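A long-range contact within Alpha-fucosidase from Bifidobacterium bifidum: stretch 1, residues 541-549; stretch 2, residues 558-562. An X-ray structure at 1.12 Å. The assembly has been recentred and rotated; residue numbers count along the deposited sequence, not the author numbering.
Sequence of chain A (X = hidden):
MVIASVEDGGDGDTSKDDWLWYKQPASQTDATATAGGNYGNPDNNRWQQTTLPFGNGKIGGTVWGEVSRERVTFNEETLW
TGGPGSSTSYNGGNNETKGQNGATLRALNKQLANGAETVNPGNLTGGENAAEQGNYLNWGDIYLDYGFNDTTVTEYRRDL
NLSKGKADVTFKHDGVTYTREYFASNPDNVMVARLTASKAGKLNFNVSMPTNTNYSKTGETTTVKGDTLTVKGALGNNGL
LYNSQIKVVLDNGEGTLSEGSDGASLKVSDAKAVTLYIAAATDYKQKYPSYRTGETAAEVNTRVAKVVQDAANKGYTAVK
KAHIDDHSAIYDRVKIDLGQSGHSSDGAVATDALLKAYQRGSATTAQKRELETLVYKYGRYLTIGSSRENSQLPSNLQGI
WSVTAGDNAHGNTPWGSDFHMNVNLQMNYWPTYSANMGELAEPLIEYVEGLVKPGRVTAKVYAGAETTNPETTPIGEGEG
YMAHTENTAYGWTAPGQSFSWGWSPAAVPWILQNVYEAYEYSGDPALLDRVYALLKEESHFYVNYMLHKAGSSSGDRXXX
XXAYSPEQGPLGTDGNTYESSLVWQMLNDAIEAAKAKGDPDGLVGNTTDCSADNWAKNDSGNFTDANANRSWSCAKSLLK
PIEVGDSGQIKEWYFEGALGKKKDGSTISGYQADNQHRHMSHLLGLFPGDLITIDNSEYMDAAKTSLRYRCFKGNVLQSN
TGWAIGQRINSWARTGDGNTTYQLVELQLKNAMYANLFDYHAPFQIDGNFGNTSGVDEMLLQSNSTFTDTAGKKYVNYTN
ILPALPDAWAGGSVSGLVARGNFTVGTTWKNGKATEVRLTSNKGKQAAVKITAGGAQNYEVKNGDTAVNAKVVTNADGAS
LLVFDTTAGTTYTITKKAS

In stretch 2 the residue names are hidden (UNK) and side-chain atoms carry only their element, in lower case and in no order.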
# COMPACT_ATOMS: atom_id res chain seq x y z
N PHE A 541 -14.39 -9.87 -18.71
CA PHE A 541 -15.12 -10.54 -17.64
C PHE A 541 -16.33 -9.72 -17.22
O PHE A 541 -17.45 -10.23 -17.17
CB PHE A 541 -14.17 -10.78 -16.46
CG PHE A 541 -14.82 -11.46 -15.28
CD1 PHE A 541 -15.50 -12.67 -15.44
CD2 PHE A 541 -14.73 -10.90 -14.02
CE1 PHE A 541 -16.09 -13.29 -14.34
CE2 PHE A 541 -15.31 -11.52 -12.92
CZ PHE A 541 -16.00 -12.72 -13.08
N TYR A 542 -16.11 -8.44 -16.93
CA TYR A 542 -17.21 -7.60 -16.49
C TYR A 542 -18.27 -7.40 -17.56
O TYR A 542 -19.46 -7.53 -17.28
CB TYR A 542 -16.72 -6.27 -15.89
CG TYR A 542 -16.68 -6.40 -14.39
CD1 TYR A 542 -15.58 -6.99 -13.75
CD2 TYR A 542 -17.76 -6.00 -13.62
CE1 TYR A 542 -15.57 -7.16 -12.37
CE2 TYR A 542 -17.76 -6.16 -12.24
CZ TYR A 542 -16.66 -6.74 -11.63
OH TYR A 542 -16.64 -6.92 -10.27
N VAL A 543 -17.84 -7.11 -18.78
CA VAL A 543 -18.79 -6.89 -19.87
C VAL A 543 -19.64 -8.13 -20.15
O VAL A 543 -20.86 -8.03 -20.32
CB VAL A 543 -18.06 -6.42 -21.17
CG1 VAL A 543 -18.97 -6.55 -22.40
CG2 VAL A 543 -17.55 -5.00 -21.01
N ASN A 544 -19.00 -9.29 -20.21
CA ASN A 544 -19.67 -10.51 -20.65
C ASN A 544 -20.38 -11.30 -19.56
O ASN A 544 -21.34 -12.02 -19.86
CB ASN A 544 -18.69 -11.41 -21.40
CG ASN A 544 -18.34 -10.86 -22.75
OD1 ASN A 544 -19.08 -11.03 -23.71
ND2 ASN A 544 -17.22 -10.16 -22.84
N TYR A 545 -19.94 -11.16 -18.32
CA TYR A 545 -20.49 -11.97 -17.23
C TYR A 545 -21.15 -11.20 -16.10
O TYR A 545 -22.13 -11.68 -15.52
CB TYR A 545 -19.42 -12.91 -16.68
CG TYR A 545 -18.88 -13.86 -17.72
CD1 TYR A 545 -19.51 -15.08 -17.96
CD2 TYR A 545 -17.75 -13.53 -18.47
CE1 TYR A 545 -19.02 -15.95 -18.92
CE2 TYR A 545 -17.25 -14.40 -19.43
CZ TYR A 545 -17.90 -15.60 -19.65
OH TYR A 545 -17.41 -16.48 -20.59
N MET A 546 -20.62 -10.02 -15.77
CA MET A 546 -21.03 -9.33 -14.54
C MET A 546 -22.09 -8.25 -14.71
O MET A 546 -22.97 -8.11 -13.86
CB MET A 546 -19.81 -8.76 -13.82
CG MET A 546 -18.74 -9.79 -13.48
SD MET A 546 -19.28 -11.07 -12.33
CE MET A 546 -19.43 -10.13 -10.82
N LEU A 547 -22.01 -7.47 -15.79
CA LEU A 547 -22.94 -6.36 -16.00
C LEU A 547 -24.31 -6.84 -16.45
O LEU A 547 -24.43 -7.81 -17.18
CB LEU A 547 -22.38 -5.38 -17.04
CG LEU A 547 -21.08 -4.66 -16.67
CD1 LEU A 547 -20.63 -3.74 -17.79
CD2 LEU A 547 -21.24 -3.89 -15.37
N HIS A 548 -25.34 -6.13 -16.00
CA HIS A 548 -26.69 -6.37 -16.52
C HIS A 548 -27.45 -5.06 -16.62
O HIS A 548 -27.04 -4.05 -16.03
CB HIS A 548 -27.44 -7.44 -15.69
CG HIS A 548 -28.10 -6.94 -14.44
ND1 HIS A 548 -29.12 -7.63 -13.83
CD2 HIS A 548 -27.88 -5.84 -13.67
CE1 HIS A 548 -29.52 -6.98 -12.75
NE2 HIS A 548 -28.78 -5.88 -12.63
N LYS A 549 -28.53 -5.06 -17.39
CA LYS A 549 -29.45 -3.93 -17.40
C LYS A 549 -30.19 -3.93 -16.06
O LYS A 549 -30.79 -4.94 -15.68
CB LYS A 549 -30.44 -4.04 -18.55
CG LYS A 549 -31.55 -3.00 -18.50
CD LYS A 549 -32.45 -3.05 -19.73
CE LYS A 549 -33.58 -2.04 -19.62
NZ LYS A 549 -33.11 -0.63 -19.45
N UNK A 558 -26.77 0.24 -17.08
CA UNK A 558 -26.13 -1.01 -16.68
C UNK A 558 -25.67 -0.87 -15.24
O UNK A 558 -25.20 0.19 -14.84
c UNK A 558 -25.13 -1.70 -19.02
c UNK A 558 -24.92 -1.33 -17.55
c UNK A 558 -26.01 -2.94 -19.16
c UNK A 558 -23.79 -1.91 -19.69
N UNK A 559 -25.82 -1.94 -14.47
CA UNK A 559 -25.18 -2.03 -13.16
C UNK A 559 -24.40 -3.33 -13.08
O UNK A 559 -24.45 -4.17 -13.99
c UNK A 559 -26.18 -2.00 -11.98
c UNK A 559 -27.05 -0.74 -12.00
o UNK A 559 -26.99 -3.18 -12.02
N UNK A 560 -23.69 -3.51 -11.97
CA UNK A 560 -22.94 -4.74 -11.73
C UNK A 560 -23.78 -5.82 -11.06
O UNK A 560 -23.25 -6.85 -10.63
c UNK A 560 -21.71 -4.46 -10.85
c UNK A 560 -20.72 -3.58 -11.59
o UNK A 560 -22.13 -3.79 -9.66
N UNK A 561 -25.10 -5.62 -10.97
CA UNK A 561 -25.96 -6.61 -10.32
C UNK A 561 -25.81 -6.58 -8.82
O UNK A 561 -25.45 -5.55 -8.23
N UNK A 562 -26.07 -7.72 -8.18
CA UNK A 562 -26.13 -7.75 -6.72
C UNK A 562 -24.84 -7.22 -6.09
O UNK A 562 -23.73 -7.65 -6.44
c UNK A 562 -25.55 -10.20 -6.52
c UNK A 562 -26.57 -9.14 -6.19
c UNK A 562 -26.85 -9.07 -4.71

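Position 558 carries four side-chain carbons, forked at the second, with no heteroatom. A chain that extends one carbon before dividing into two methyls is leucine. One terminal carbon lies 4.1 Å from CD1 of Leu547 and the other 3.7 Å from the backbone N of Lys549, so the fork packs against apolar side chain and strand backbone alike. The residue is Leu558, with chi1 at -68° (m) and chi2 at 178° (t); the methyl meeting Leu547 is CD1, the one near Lys549 N is CD2.

At position 559 the CB bears one oxygen and one carbon, a branch that fits threonine. The oxygen sits 3.3 Å from CD2 of His548, at the edge of the imidazole and near its plane. The backbone here forms a two-way pair with His548. This is Thr559, chi1 66° (p), and its OG1 also accepts a hydrogen bond from the backbone N of position 561 at 3.3 Å, with an N-H...O angle of 163°.

Position 560 repeats the pattern: CB with one oxygen and one carbon. Its CA-to-CB bond points away from stretch 1, yet the branch carbon lies 3.8 Å from CD2 of Leu547 and 4.0 Å from CE2 of Tyr542, at that ring's edge. The residue is Thr560, chi1 54° (p); the carbon is CG2, while OG1 is hydrogen-bonded elsewhere in the structure.

Position 561 has no side-chain atoms, which identifies glycine. Phi/psi of 74/-153° agrees, since positive phi by itself favours this residue. The CA of Gly561 approaches NE2 of His548 to 3.7 Å, obliquely to the ring.

Position 562 has three side-chain carbons, two of them carried by CB. This is Val562, chi1 65° (p); it makes no contact with stretch 1.

The contact works as a short antiparallel pairing laid down where the helix of stretch 1 ends. Leu547 is the first residue to leave helical phi/psi, and the next one pairs: His548 N donates to Thr559 O at 2.9 Å (166°), and Thr559 N donates to His548 O at 2.9 Å (157°). The same two acceptors receive CA-H...O contacts, from Leu547 CA to Thr559 O at 3.3 Å and from Leu558 CA to His548 O at 3.2 Å. His548 and Thr559 share one face of the sheet, which brings imidazole and hydroxyl together. Leucine packing and the Thr560 methyl add apolar contact, and 407 Å² is buried in all.

Stretch 2 (558-562) LTTGV
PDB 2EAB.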